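Local coordinates for protein hydroxylase (Rhodococcus sp., PDB 2OR0) that probably acts as a flavin-dependent oxidoreductase of the acyl-CoA dehydrogenase family, inserting one oxygen atom of molecular oxygen into its substrate, at residues L65-L70 / V104-L109; K149-F154 / D211-G216; S296-S301 / D353-R358. All coordinates share one frame; numbering follows the deposited sequence.

Interaction 1: L65-L70 / V104-L109; sequences LLQPRL and VHPWEL
Leu66 and Trp107 supply the apolar half of this contact, which sets the loop between helices 51-60 and 78-91 against the short helix 105-109. Leu66 CB lies 3.9 Å from Trp107 CB, and its CD1 methyl reaches the same methylene while approaching Val104 CG2 at 4.4 Å. With CG anti to the carbonyl carbon and beside the N (chi1 -56°), CD1 comes between Trp107 CB and Val104. Leu66 CB meets the indole at the edge, near the ring plane. Phe111 packs edge-to-face with the indole, Phe246 meets it with the planes at about 40°, and NE1 donates to Leu245 O.

Proline packing makes the second group. The Pro106 ring lies against Gln67, its CB 3.8 Å from Gln67 CA and its CG 3.8 Å from Gln67 OE1. Gln67 CG stands anti to the backbone N (chi1 -165°), which carries the extended chain obliquely across this ring. The amide nitrogen is engaged elsewhere, since NE2 donates to the carbonyls of Tyr71 and Asn125. Pro68 CD adds a looser touch, 4.0 Å from Pro106 O.

Main-chain approaches form the third group: Leu66 O comes within 3.8 Å of Trp107 CA. Trp121 of helix 114-121 packs on Gln67, Pro68 and Pro106, and Met253 of helix 250-277 touches both Leu66 and Trp107.

No hydrogen bond crosses between the two segments, so the buried join rests on van der Waals fit, carbon on carbon and carbonyl or amide oxygen on carbon, while Gln67 NE2 and Trp107 NE1 are bonded to carbonyls outside it.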
ATOM      1  N   LEU A  65       1.467 -11.517   6.595  1.00 32.63           N
ATOM      2  CA  LEU A  65       0.628 -10.867   7.609  1.00 32.44           C
ATOM      3  C   LEU A  65      -0.871 -11.104   7.441  1.00 32.00           C
ATOM      4  O   LEU A  65      -1.559 -11.444   8.407  1.00 32.24           O
ATOM      5  CB  LEU A  65       0.922  -9.359   7.696  1.00 32.83           C
ATOM      6  CG  LEU A  65       2.229  -8.939   8.389  1.00 33.34           C
ATOM      7  CD1 LEU A  65       2.550  -7.467   8.100  1.00 32.24           C
ATOM      8  CD2 LEU A  65       2.168  -9.198   9.883  1.00 34.54           C
ATOM      9  N   LEU A  66      -1.371 -10.939   6.219  1.00 31.68           N
ATOM     10  CA  LEU A  66      -2.798 -11.043   5.951  1.00 32.27           C
ATOM     11  C   LEU A  66      -3.128 -12.303   5.142  1.00 32.91           C
ATOM     12  O   LEU A  66      -4.211 -12.418   4.580  1.00 33.34           O
ATOM     13  CB  LEU A  66      -3.292  -9.799   5.207  1.00 31.47           C
ATOM     14  CG  LEU A  66      -3.035  -8.423   5.845  1.00 32.61           C
ATOM     15  CD1 LEU A  66      -3.391  -7.332   4.843  1.00 29.91           C
ATOM     16  CD2 LEU A  66      -3.803  -8.244   7.191  1.00 29.03           C
ATOM     17  N   GLN A  67      -2.174 -13.225   5.079  1.00 34.05           N
ATOM     18  CA  GLN A  67      -2.325 -14.476   4.336  1.00 34.96           C
ATOM     19  C   GLN A  67      -3.124 -15.507   5.172  1.00 35.44           C
ATOM     20  O   GLN A  67      -3.017 -15.498   6.402  1.00 34.76           O
ATOM     21  CB  GLN A  67      -0.934 -15.008   4.022  1.00 34.61           C
ATOM     22  CG  GLN A  67      -0.858 -16.089   2.957  1.00 35.87           C
ATOM     23  CD  GLN A  67       0.493 -16.098   2.275  1.00 37.36           C
ATOM     24  OE1 GLN A  67       1.017 -15.037   1.900  1.00 37.64           O
ATOM     25  NE2 GLN A  67       1.077 -17.289   2.106  1.00 35.67           N
ATOM     26  N   PRO A  68      -3.944 -16.366   4.516  1.00 35.98           N
ATOM     27  CA  PRO A  68      -4.618 -17.478   5.251  1.00 36.69           C
ATOM     28  C   PRO A  68      -3.635 -18.388   5.986  1.00 37.04           C
ATOM     29  O   PRO A  68      -2.524 -18.623   5.501  1.00 36.50           O
ATOM     30  CB  PRO A  68      -5.341 -18.269   4.141  1.00 36.30           C
ATOM     31  CG  PRO A  68      -5.531 -17.281   3.028  1.00 36.58           C
ATOM     32  CD  PRO A  68      -4.328 -16.340   3.089  1.00 35.72           C
ATOM     33  N   ARG A  69      -4.038 -18.865   7.169  1.00 38.95           N
ATOM     34  CA  ARG A  69      -3.220 -19.815   7.961  1.00 40.85           C
ATOM     35  C   ARG A  69      -2.994 -21.113   7.206  1.00 39.68           C
ATOM     36  O   ARG A  69      -1.933 -21.730   7.339  1.00 39.36           O
ATOM     37  CB  ARG A  69      -3.863 -20.109   9.330  1.00 41.27           C
ATOM     38  CG  ARG A  69      -3.650 -19.000  10.348  1.00 44.07           C
ATOM     39  CD  ARG A  69      -4.495 -19.232  11.609  1.00 45.52           C
ATOM     40  NE  ARG A  69      -4.675 -18.006  12.392  1.00 53.00           N
ATOM     41  CZ  ARG A  69      -3.782 -17.525  13.259  1.00 56.92           C
ATOM     42  NH1 ARG A  69      -2.619 -18.163  13.454  1.00 58.84           N
ATOM     43  NH2 ARG A  69      -4.048 -16.400  13.930  1.00 58.15           N
ATOM     44  N   LEU A  70      -3.985 -21.514   6.407  1.00 39.61           N
ATOM     45  CA  LEU A  70      -3.845 -22.672   5.529  1.00 39.36           C
ATOM     46  C   LEU A  70      -2.553 -22.566   4.721  1.00 39.36           C
ATOM     47  O   LEU A  70      -1.845 -23.557   4.542  1.00 38.49           O
ATOM     48  CB  LEU A  70      -5.068 -22.835   4.616  1.00 39.76           C
ATOM     49  CG  LEU A  70      -5.133 -24.008   3.621  1.00 40.34           C
ATOM     50  CD1 LEU A  70      -5.091 -25.396   4.321  1.00 41.95           C
ATOM     51  CD2 LEU A  70      -6.384 -23.908   2.761  1.00 39.28           C
ATOM     52  N   VAL A 104      -1.026  -6.709   0.689  1.00 28.19           N
ATOM     53  CA  VAL A 104      -2.471  -6.721   0.623  1.00 28.39           C
ATOM     54  C   VAL A 104      -3.033  -7.804  -0.326  1.00 29.34           C
ATOM     55  O   VAL A 104      -4.202  -8.223  -0.210  1.00 29.19           O
ATOM     56  CB  VAL A 104      -2.998  -5.304   0.258  1.00 29.34           C
ATOM     57  CG1 VAL A 104      -4.405  -5.352  -0.298  1.00 29.60           C
ATOM     58  CG2 VAL A 104      -2.981  -4.432   1.511  1.00 27.30           C
ATOM     59  N   HIS A 105      -2.210  -8.236  -1.280  1.00 29.28           N
ATOM     60  CA  HIS A 105      -2.664  -9.202  -2.287  1.00 29.43           C
ATOM     61  C   HIS A 105      -3.135 -10.555  -1.686  1.00 29.25           C
ATOM     62  O   HIS A 105      -4.155 -11.077  -2.150  1.00 29.49           O
ATOM     63  CB  HIS A 105      -1.627  -9.373  -3.403  1.00 29.10           C
ATOM     64  CG  HIS A 105      -1.305  -8.092  -4.120  1.00 29.51           C
ATOM     65  ND1 HIS A 105      -0.026  -7.746  -4.488  1.00 31.63           N
ATOM     66  CD2 HIS A 105      -2.092  -7.054  -4.492  1.00 31.18           C
ATOM     67  CE1 HIS A 105      -0.038  -6.562  -5.076  1.00 31.05           C
ATOM     68  NE2 HIS A 105      -1.281  -6.118  -5.086  1.00 31.35           N
ATOM     69  N   PRO A 106      -2.422 -11.093  -0.655  1.00 29.49           N
ATOM     70  CA  PRO A 106      -2.877 -12.312   0.023  1.00 30.00           C
ATOM     71  C   PRO A 106      -4.235 -12.132   0.673  1.00 29.80           C
ATOM     72  O   PRO A 106      -4.995 -13.094   0.793  1.00 30.67           O
ATOM     73  CB  PRO A 106      -1.822 -12.528   1.107  1.00 29.99           C
ATOM     74  CG  PRO A 106      -0.594 -11.885   0.566  1.00 29.92           C
ATOM     75  CD  PRO A 106      -1.139 -10.638  -0.078  1.00 29.71           C
ATOM     76  N   TRP A 107      -4.552 -10.907   1.084  1.00 29.46           N
ATOM     77  CA  TRP A 107      -5.836 -10.647   1.695  1.00 28.97           C
ATOM     78  C   TRP A 107      -6.972 -10.880   0.684  1.00 29.81           C
ATOM     79  O   TRP A 107      -7.969 -11.550   0.992  1.00 29.35           O
ATOM     80  CB  TRP A 107      -5.873  -9.242   2.327  1.00 28.12           C
ATOM     81  CG  TRP A 107      -7.181  -8.951   2.966  1.00 28.15           C
ATOM     82  CD1 TRP A 107      -7.569  -9.267   4.254  1.00 26.00           C
ATOM     83  CD2 TRP A 107      -8.292  -8.282   2.362  1.00 26.86           C
ATOM     84  NE1 TRP A 107      -8.859  -8.842   4.458  1.00 27.00           N
ATOM     85  CE2 TRP A 107      -9.329  -8.247   3.318  1.00 25.22           C
ATOM     86  CE3 TRP A 107      -8.515  -7.714   1.091  1.00 26.71           C
ATOM     87  CZ2 TRP A 107     -10.572  -7.662   3.051  1.00 26.44           C
ATOM     88  CZ3 TRP A 107      -9.739  -7.136   0.829  1.00 25.78           C
ATOM     89  CH2 TRP A 107     -10.754  -7.103   1.802  1.00 26.56           C
ATOM     90  N   GLU A 108      -6.830 -10.329  -0.523  1.00 29.58           N
ATOM     91  CA  GLU A 108      -7.862 -10.506  -1.534  1.00 30.23           C
ATOM     92  C   GLU A 108      -7.890 -11.963  -2.066  1.00 30.35           C
ATOM     93  O   GLU A 108      -8.954 -12.516  -2.269  1.00 30.25           O
ATOM     94  CB  GLU A 108      -7.719  -9.525  -2.695  1.00 29.51           C
ATOM     95  CG  GLU A 108      -8.858  -9.675  -3.711  1.00 31.27           C
ATOM     96  CD  GLU A 108      -8.846  -8.628  -4.805  1.00 33.57           C
ATOM     97  OE1 GLU A 108      -8.059  -7.662  -4.712  1.00 36.69           O
ATOM     98  OE2 GLU A 108      -9.625  -8.763  -5.764  1.00 33.75           O
ATOM     99  N   LEU A 109      -6.722 -12.567  -2.268  1.00 31.04           N
ATOM    100  CA  LEU A 109      -6.664 -13.925  -2.779  1.00 31.93           C
ATOM    101  C   LEU A 109      -7.363 -14.882  -1.814  1.00 33.32           C
ATOM    102  O   LEU A 109      -7.812 -15.950  -2.217  1.00 33.82           O
ATOM    103  CB  LEU A 109      -5.230 -14.373  -2.954  1.00 31.57           C
ATOM    104  CG  LEU A 109      -5.046 -15.504  -3.977  1.00 32.24           C
ATOM    105  CD1 LEU A 109      -5.294 -15.001  -5.429  1.00 30.74           C
ATOM    106  CD2 LEU A 109      -3.671 -16.141  -3.817  1.00 29.75           C
TER

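Interaction 2: K149-F154 / D211-G216; sequences KGRWSF and DLIVDG
Strands 145-155 and 210-214 pair here as antiparallel neighbours in the mixed beta-sheet, their local axes 4.6 Å apart and their directions at 167°. Gly150 with Val214 and Trp152 with Leu212 are hydrogen-bonded pairs. The straightest of their four bonds runs from Val214 N to Gly150 O, 2.9 Å at 172°, with the donor in the carbonyl plane, whereas Leu212 N meets Trp152 O from a position tilted off that plane. Arg151 and Ile213 form the non-hydrogen-bonded pair between them.

On the face of Arg151 and Ile213, the arginine stretches from CG to NE with CG anti to its N (chi1 180°), drawing CD along Ile213 CG1 at 3.8 Å. Its guanidinium then grips Asp211 side-on: NE at 2.9 Å and NH2 at 2.8 Å both donate to the one oxygen OD2. That oxygen lies in the guanidinium plane and is met on its anti side, with the carboxylate standing nearly perpendicular to the guanidinium. The other oxygen, Asp211 OD1, accepts from a water that is itself the acceptor for Phe154 N, so one carboxylate holds the arginine directly and, through the water, the backbone N of Phe154. Val195 and Thr198 also touch Arg151.

Over the face of Trp152, Leu212 and Val214, the indole swings toward the partner strand and sets CZ3 3.6 Å from Val214 CG2. Its benzene edge lies over Gly150, where a side chain would be crowded by CH2. Trp152 NE1 donates to Gly167 O of strand 163-170.

One face carries a salt bridge and the other a buried tryptophan: a polar and an apolar side on one antiparallel pair, consistent with the beta-domain of the acyl-CoA dehydrogenase family.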
ATOM      1  N   LYS A 149      -5.215  -8.376 -22.829  1.00 26.34           N
ATOM      2  CA  LYS A 149      -4.213  -7.518 -23.441  1.00 27.15           C
ATOM      3  C   LYS A 149      -4.189  -6.153 -22.738  1.00 26.44           C
ATOM      4  O   LYS A 149      -5.230  -5.569 -22.476  1.00 26.77           O
ATOM      5  CB  LYS A 149      -4.527  -7.314 -24.923  1.00 26.38           C
ATOM      6  CG  LYS A 149      -3.439  -6.559 -25.640  1.00 29.91           C
ATOM      7  CD  LYS A 149      -3.873  -5.991 -26.976  1.00 32.09           C
ATOM      8  CE  LYS A 149      -2.620  -5.426 -27.685  1.00 32.02           C
ATOM      9  NZ  LYS A 149      -3.031  -4.216 -28.355  1.00 38.37           N
ATOM     10  N   GLY A 150      -3.002  -5.633 -22.477  1.00 26.52           N
ATOM     11  CA  GLY A 150      -2.889  -4.253 -21.991  1.00 25.95           C
ATOM     12  C   GLY A 150      -1.494  -3.868 -21.519  1.00 25.94           C
ATOM     13  O   GLY A 150      -0.541  -4.660 -21.593  1.00 25.17           O
ATOM     14  N   ARG A 151      -1.381  -2.624 -21.051  1.00 26.54           N
ATOM     15  CA  ARG A 151      -0.152  -2.099 -20.467  1.00 26.27           C
ATOM     16  C   ARG A 151      -0.541  -1.405 -19.147  1.00 26.36           C
ATOM     17  O   ARG A 151      -1.400  -0.523 -19.132  1.00 26.10           O
ATOM     18  CB  ARG A 151       0.540  -1.117 -21.433  1.00 26.28           C
ATOM     19  CG  ARG A 151       1.848  -0.525 -20.863  1.00 26.10           C
ATOM     20  CD  ARG A 151       2.832  -0.002 -21.910  1.00 24.84           C
ATOM     21  NE  ARG A 151       4.040   0.514 -21.234  1.00 25.28           N
ATOM     22  CZ  ARG A 151       5.227   0.725 -21.812  1.00 26.70           C
ATOM     23  NH1 ARG A 151       5.419   0.468 -23.104  1.00 24.47           N
ATOM     24  NH2 ARG A 151       6.240   1.217 -21.098  1.00 26.08           N
ATOM     25  N   TRP A 152       0.083  -1.844 -18.058  1.00 26.41           N
ATOM     26  CA  TRP A 152      -0.189  -1.321 -16.722  1.00 27.71           C
ATOM     27  C   TRP A 152       1.087  -0.646 -16.242  1.00 27.55           C
ATOM     28  O   TRP A 152       2.164  -1.047 -16.637  1.00 27.67           O
ATOM     29  CB  TRP A 152      -0.528  -2.457 -15.739  1.00 27.66           C
ATOM     30  CG  TRP A 152      -1.850  -3.150 -15.995  1.00 28.91           C
ATOM     31  CD1 TRP A 152      -3.024  -2.960 -15.325  1.00 29.11           C
ATOM     32  CD2 TRP A 152      -2.110  -4.168 -16.982  1.00 29.15           C
ATOM     33  NE1 TRP A 152      -4.003  -3.786 -15.835  1.00 28.64           N
ATOM     34  CE2 TRP A 152      -3.470  -4.537 -16.852  1.00 29.20           C
ATOM     35  CE3 TRP A 152      -1.322  -4.808 -17.945  1.00 29.07           C
ATOM     36  CZ2 TRP A 152      -4.067  -5.526 -17.661  1.00 29.00           C
ATOM     37  CZ3 TRP A 152      -1.920  -5.789 -18.757  1.00 29.29           C
ATOM     38  CH2 TRP A 152      -3.284  -6.122 -18.609  1.00 28.10           C
ATOM     39  N   SER A 153       0.962   0.355 -15.384  1.00 27.89           N
ATOM     40  CA  SER A 153       2.130   0.981 -14.771  1.00 29.20           C
ATOM     41  C   SER A 153       2.082   0.844 -13.245  1.00 29.33           C
ATOM     42  O   SER A 153       1.059   0.423 -12.695  1.00 28.14           O
ATOM     43  CB  SER A 153       2.175   2.462 -15.177  1.00 29.29           C
ATOM     44  OG  SER A 153       0.944   3.059 -14.854  1.00 32.47           O
ATOM     45  N   PHE A 154       3.179   1.218 -12.571  1.00 29.67           N
ATOM     46  CA  PHE A 154       3.247   1.233 -11.104  1.00 30.48           C
ATOM     47  C   PHE A 154       3.094  -0.181 -10.512  1.00 30.01           C
ATOM     48  O   PHE A 154       2.398  -0.357  -9.511  1.00 29.37           O
ATOM     49  CB  PHE A 154       2.189   2.189 -10.505  1.00 31.29           C
ATOM     50  CG  PHE A 154       2.653   2.998  -9.280  1.00 36.33           C
ATOM     51  CD1 PHE A 154       2.356   4.375  -9.187  1.00 39.67           C
ATOM     52  CD2 PHE A 154       3.319   2.393  -8.192  1.00 38.95           C
ATOM     53  CE1 PHE A 154       2.737   5.135  -8.037  1.00 39.93           C
ATOM     54  CE2 PHE A 154       3.718   3.145  -7.063  1.00 37.39           C
ATOM     55  CZ  PHE A 154       3.428   4.509  -6.983  1.00 36.71           C
ATOM     56  N   ASP A 211       6.403  -0.857 -15.537  1.00 26.92           N
ATOM     57  CA  ASP A 211       5.268  -1.213 -16.373  1.00 27.91           C
ATOM     58  C   ASP A 211       5.265  -2.716 -16.663  1.00 28.31           C
ATOM     59  O   ASP A 211       6.326  -3.349 -16.753  1.00 28.47           O
ATOM     60  CB  ASP A 211       5.335  -0.474 -17.724  1.00 27.76           C
ATOM     61  CG  ASP A 211       5.008   1.029 -17.613  1.00 29.95           C
ATOM     62  OD1 ASP A 211       4.977   1.616 -16.484  1.00 30.32           O
ATOM     63  OD2 ASP A 211       4.794   1.635 -18.684  1.00 29.58           O
ATOM     64  N   LEU A 212       4.069  -3.264 -16.837  1.00 28.89           N
ATOM     65  CA  LEU A 212       3.878  -4.629 -17.321  1.00 28.55           C
ATOM     66  C   LEU A 212       3.066  -4.586 -18.612  1.00 28.61           C
ATOM     67  O   LEU A 212       2.119  -3.813 -18.718  1.00 27.98           O
ATOM     68  CB  LEU A 212       3.079  -5.463 -16.299  1.00 28.90           C
ATOM     69  CG  LEU A 212       3.512  -5.689 -14.840  1.00 30.25           C
ATOM     70  CD1 LEU A 212       2.644  -6.764 -14.193  1.00 30.27           C
ATOM     71  CD2 LEU A 212       4.987  -6.046 -14.688  1.00 31.78           C
ATOM     72  N   ILE A 213       3.418  -5.451 -19.565  1.00 28.85           N
ATOM     73  CA  ILE A 213       2.672  -5.597 -20.826  1.00 29.48           C
ATOM     74  C   ILE A 213       2.167  -7.033 -21.007  1.00 29.38           C
ATOM     75  O   ILE A 213       2.908  -7.990 -20.771  1.00 28.68           O
ATOM     76  CB  ILE A 213       3.534  -5.218 -22.066  1.00 29.11           C
ATOM     77  CG1 ILE A 213       3.650  -3.698 -22.177  1.00 30.19           C
ATOM     78  CG2 ILE A 213       2.858  -5.699 -23.382  1.00 29.72           C
ATOM     79  CD1 ILE A 213       4.563  -3.240 -23.332  1.00 30.55           C
ATOM     80  N   VAL A 214       0.918  -7.159 -21.438  1.00 29.79           N
ATOM     81  CA  VAL A 214       0.348  -8.443 -21.858  1.00 30.52           C
ATOM     82  C   VAL A 214      -0.132  -8.311 -23.316  1.00 31.41           C
ATOM     83  O   VAL A 214      -0.902  -7.394 -23.637  1.00 31.19           O
ATOM     84  CB  VAL A 214      -0.810  -8.893 -20.893  1.00 30.69           C
ATOM     85  CG1 VAL A 214      -1.384 -10.252 -21.310  1.00 31.39           C
ATOM     86  CG2 VAL A 214      -0.310  -8.990 -19.441  1.00 28.82           C
ATOM     87  N   ASP A 215       0.331  -9.216 -24.189  1.00 32.20           N
ATOM     88  CA  ASP A 215      -0.034  -9.195 -25.622  1.00 33.06           C
ATOM     89  C   ASP A 215      -1.318  -9.971 -25.949  1.00 33.47           C
ATOM     90  O   ASP A 215      -2.056  -9.598 -26.879  1.00 34.12           O
ATOM     91  CB  ASP A 215       1.119  -9.713 -26.506  1.00 33.24           C
ATOM     92  CG  ASP A 215       2.194  -8.662 -26.749  1.00 34.95           C
ATOM     93  OD1 ASP A 215       1.926  -7.474 -26.488  1.00 34.31           O
ATOM     94  OD2 ASP A 215       3.321  -9.028 -27.179  1.00 36.83           O
ATOM     95  N   GLY A 216      -1.590 -11.034 -25.188  1.00 33.18           N
ATOM     96  CA  GLY A 216      -2.805 -11.843 -25.347  1.00 32.12           C
ATOM     97  C   GLY A 216      -2.643 -13.148 -24.579  1.00 32.37           C
ATOM     98  O   GLY A 216      -2.314 -14.200 -25.158  1.00 31.96           O
TER
HETATM   99  O   HOH W   1       5.388   2.220 -13.875  1.00 27.63           O

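Interaction 3: S296-S301 / D353-R358; sequences SAIGES and DEIFAR
Arg358, just beyond helix 331-356, reaches back along its own last turn and across to Ala297 on helix 292-324. Its CB points toward that helix, with CG opposite the carbonyl carbon (chi1 -65°), and the chain runs extended to NE. CD lies 3.6 Å from Ala297 CB and NE 3.5 Å from the same methyl, which sits over one guanidinium face, offset toward the rim. At the tip, NH1 turns to Glu354: it donates to OE1 at 3.2 Å in a salt bridge, the oxygen almost in the guanidinium plane, and to the backbone O at 3.3 Å from above the carbonyl plane. Replacing this arginine by an alanine would probably leave the Glu354 carboxylate without its charged mate and open a gap beside the Ala297 methyl.

Deeper in, Ile355 CG2 packs 3.5 Å from Ser301 OG and 3.6 Å from Ser301 CB, and touches Ile298 CG1 more loosely at 4.3 Å. Ser301 OG also lies against Glu354 CB; its hydrogen bond is with Ala351 O, one turn earlier on helix 331-356.

Both helices belong to the alpha-helical C-terminal acyl-CoA dehydrogenase domain. His273 of helix 250-277 touches both Ile298 and Ile355, and Met370 of helix 370-381 also packs on Ile355, so the pair sits against two further helices.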
ATOM      1  N   SER A 296       9.662  24.329  17.947  1.00 23.82           N
ATOM      2  CA  SER A 296       8.198  24.319  18.036  1.00 24.33           C
ATOM      3  C   SER A 296       7.567  23.815  16.733  1.00 24.63           C
ATOM      4  O   SER A 296       6.548  23.127  16.767  1.00 24.29           O
ATOM      5  CB  SER A 296       7.637  25.665  18.435  1.00 24.27           C
ATOM      6  OG  SER A 296       7.998  26.667  17.520  1.00 27.38           O
ATOM      7  N   ALA A 297       8.213  24.103  15.600  1.00 24.56           N
ATOM      8  CA  ALA A 297       7.742  23.590  14.311  1.00 24.79           C
ATOM      9  C   ALA A 297       7.890  22.082  14.215  1.00 24.11           C
ATOM     10  O   ALA A 297       7.032  21.435  13.647  1.00 24.07           O
ATOM     11  CB  ALA A 297       8.454  24.267  13.157  1.00 24.64           C
ATOM     12  N   ILE A 298       8.951  21.520  14.787  1.00 24.21           N
ATOM     13  CA  ILE A 298       9.067  20.045  14.896  1.00 24.74           C
ATOM     14  C   ILE A 298       7.920  19.420  15.695  1.00 24.56           C
ATOM     15  O   ILE A 298       7.372  18.383  15.296  1.00 23.84           O
ATOM     16  CB  ILE A 298      10.439  19.554  15.488  1.00 24.16           C
ATOM     17  CG1 ILE A 298      11.588  19.898  14.540  1.00 25.28           C
ATOM     18  CG2 ILE A 298      10.401  18.009  15.789  1.00 25.04           C
ATOM     19  CD1 ILE A 298      13.005  19.728  15.164  1.00 26.07           C
ATOM     20  N   GLY A 299       7.584  20.031  16.836  1.00 24.75           N
ATOM     21  CA  GLY A 299       6.424  19.585  17.633  1.00 24.08           C
ATOM     22  C   GLY A 299       5.128  19.621  16.817  1.00 24.70           C
ATOM     23  O   GLY A 299       4.357  18.667  16.827  1.00 24.01           O
ATOM     24  N   GLU A 300       4.903  20.709  16.087  1.00 25.18           N
ATOM     25  CA  GLU A 300       3.701  20.846  15.296  1.00 27.68           C
ATOM     26  C   GLU A 300       3.597  19.728  14.270  1.00 26.08           C
ATOM     27  O   GLU A 300       2.544  19.111  14.131  1.00 26.60           O
ATOM     28  CB  GLU A 300       3.666  22.191  14.565  1.00 28.07           C
ATOM     29  CG  GLU A 300       3.595  23.396  15.473  1.00 30.85           C
ATOM     30  CD  GLU A 300       3.719  24.735  14.711  1.00 33.48           C
ATOM     31  OE1 GLU A 300       4.173  24.746  13.528  1.00 38.09           O
ATOM     32  OE2 GLU A 300       3.391  25.787  15.322  1.00 38.93           O
ATOM     33  N   SER A 301       4.685  19.465  13.555  1.00 24.93           N
ATOM     34  CA  SER A 301       4.694  18.421  12.531  1.00 24.06           C
ATOM     35  C   SER A 301       4.530  17.030  13.105  1.00 23.12           C
ATOM     36  O   SER A 301       3.776  16.226  12.541  1.00 21.84           O
ATOM     37  CB  SER A 301       5.980  18.483  11.681  1.00 24.33           C
ATOM     38  OG  SER A 301       5.943  19.647  10.866  1.00 27.43           O
ATOM     39  N   ASP A 353       6.754  18.101   4.820  1.00 22.31           N
ATOM     40  CA  ASP A 353       7.223  19.292   4.081  1.00 22.67           C
ATOM     41  C   ASP A 353       7.681  20.418   5.027  1.00 22.32           C
ATOM     42  O   ASP A 353       8.650  21.113   4.730  1.00 21.80           O
ATOM     43  CB  ASP A 353       6.177  19.877   3.144  1.00 21.90           C
ATOM     44  CG  ASP A 353       5.857  18.971   1.958  1.00 27.47           C
ATOM     45  OD1 ASP A 353       6.705  18.106   1.595  1.00 31.06           O
ATOM     46  OD2 ASP A 353       4.734  19.130   1.392  1.00 27.65           O
ATOM     47  N   GLU A 354       6.934  20.637   6.117  1.00 22.34           N
ATOM     48  CA  GLU A 354       7.215  21.737   7.020  1.00 23.43           C
ATOM     49  C   GLU A 354       8.575  21.530   7.699  1.00 23.25           C
ATOM     50  O   GLU A 354       9.323  22.466   7.880  1.00 23.36           O
ATOM     51  CB  GLU A 354       6.075  21.925   8.049  1.00 22.93           C
ATOM     52  CG  GLU A 354       4.802  22.437   7.421  1.00 28.57           C
ATOM     53  CD  GLU A 354       4.972  23.856   6.813  1.00 33.02           C
ATOM     54  OE1 GLU A 354       5.613  24.719   7.446  1.00 35.21           O
ATOM     55  OE2 GLU A 354       4.459  24.111   5.707  1.00 36.98           O
ATOM     56  N   ILE A 355       8.911  20.300   8.057  1.00 24.06           N
ATOM     57  CA  ILE A 355      10.229  20.084   8.673  1.00 25.14           C
ATOM     58  C   ILE A 355      11.367  20.035   7.658  1.00 24.70           C
ATOM     59  O   ILE A 355      12.474  20.460   7.969  1.00 24.43           O
ATOM     60  CB  ILE A 355      10.279  18.861   9.603  1.00 25.57           C
ATOM     61  CG1 ILE A 355       9.806  17.595   8.876  1.00 27.15           C
ATOM     62  CG2 ILE A 355       9.441  19.119  10.856  1.00 26.70           C
ATOM     63  CD1 ILE A 355      10.045  16.303   9.704  1.00 27.41           C
ATOM     64  N   PHE A 356      11.094  19.534   6.452  1.00 23.83           N
ATOM     65  CA  PHE A 356      12.123  19.525   5.413  1.00 23.85           C
ATOM     66  C   PHE A 356      12.540  20.965   5.083  1.00 23.15           C
ATOM     67  O   PHE A 356      13.714  21.246   4.888  1.00 23.93           O
ATOM     68  CB  PHE A 356      11.658  18.778   4.145  1.00 22.97           C
ATOM     69  CG  PHE A 356      12.797  18.505   3.153  1.00 24.37           C
ATOM     70  CD1 PHE A 356      13.849  17.638   3.493  1.00 23.89           C
ATOM     71  CD2 PHE A 356      12.813  19.105   1.905  1.00 21.72           C
ATOM     72  CE1 PHE A 356      14.916  17.387   2.606  1.00 23.47           C
ATOM     73  CE2 PHE A 356      13.874  18.854   0.990  1.00 22.27           C
ATOM     74  CZ  PHE A 356      14.926  17.999   1.343  1.00 21.30           C
ATOM     75  N   ALA A 357      11.578  21.868   5.015  1.00 22.80           N
ATOM     76  CA  ALA A 357      11.877  23.267   4.748  1.00 24.00           C
ATOM     77  C   ALA A 357      12.748  23.922   5.850  1.00 25.00           C
ATOM     78  O   ALA A 357      13.285  25.007   5.635  1.00 25.51           O
ATOM     79  CB  ALA A 357      10.605  24.050   4.588  1.00 23.30           C
ATOM     80  N   ARG A 358      12.857  23.302   7.025  1.00 25.07           N
ATOM     81  CA  ARG A 358      13.638  23.904   8.110  1.00 26.13           C
ATOM     82  C   ARG A 358      14.897  23.090   8.365  1.00 26.88           C
ATOM     83  O   ARG A 358      15.576  23.308   9.351  1.00 27.84           O
ATOM     84  CB  ARG A 358      12.803  23.999   9.388  1.00 25.54           C
ATOM     85  CG  ARG A 358      11.619  24.953   9.262  1.00 25.14           C
ATOM     86  CD  ARG A 358      10.788  25.023  10.559  1.00 26.64           C
ATOM     87  NE  ARG A 358       9.919  26.191  10.571  1.00 27.13           N
ATOM     88  CZ  ARG A 358       8.738  26.267   9.960  1.00 28.01           C
ATOM     89  NH1 ARG A 358       8.246  25.232   9.270  1.00 31.31           N
ATOM     90  NH2 ARG A 358       8.049  27.394  10.030  1.00 28.31           N
TER

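Overall arrangement
Interaction 1 is the buried contact of the three, whereas interactions 2 and 3 each join a buried side to a more open one. Their chemistry follows this placing: van der Waals packing without a hydrogen bond closes 65-70 against 104-109, main-chain bonds and an inter-strand salt bridge hold 149-154 to 211-216, and in interaction 3 the salt bridge stays within 353-358 while Ala297 meets the guanidinium face and Ile355 meets Ser301 and Ile298. No helix or strand is shared, but helix 250-277 touches both interactions 1 and 3, whose centres lie 38 Å apart. Interaction 2 belongs to the beta-sheet, about 8 Å from interaction 1 at the nearest atoms, and lies across the chain's centre from interaction 3.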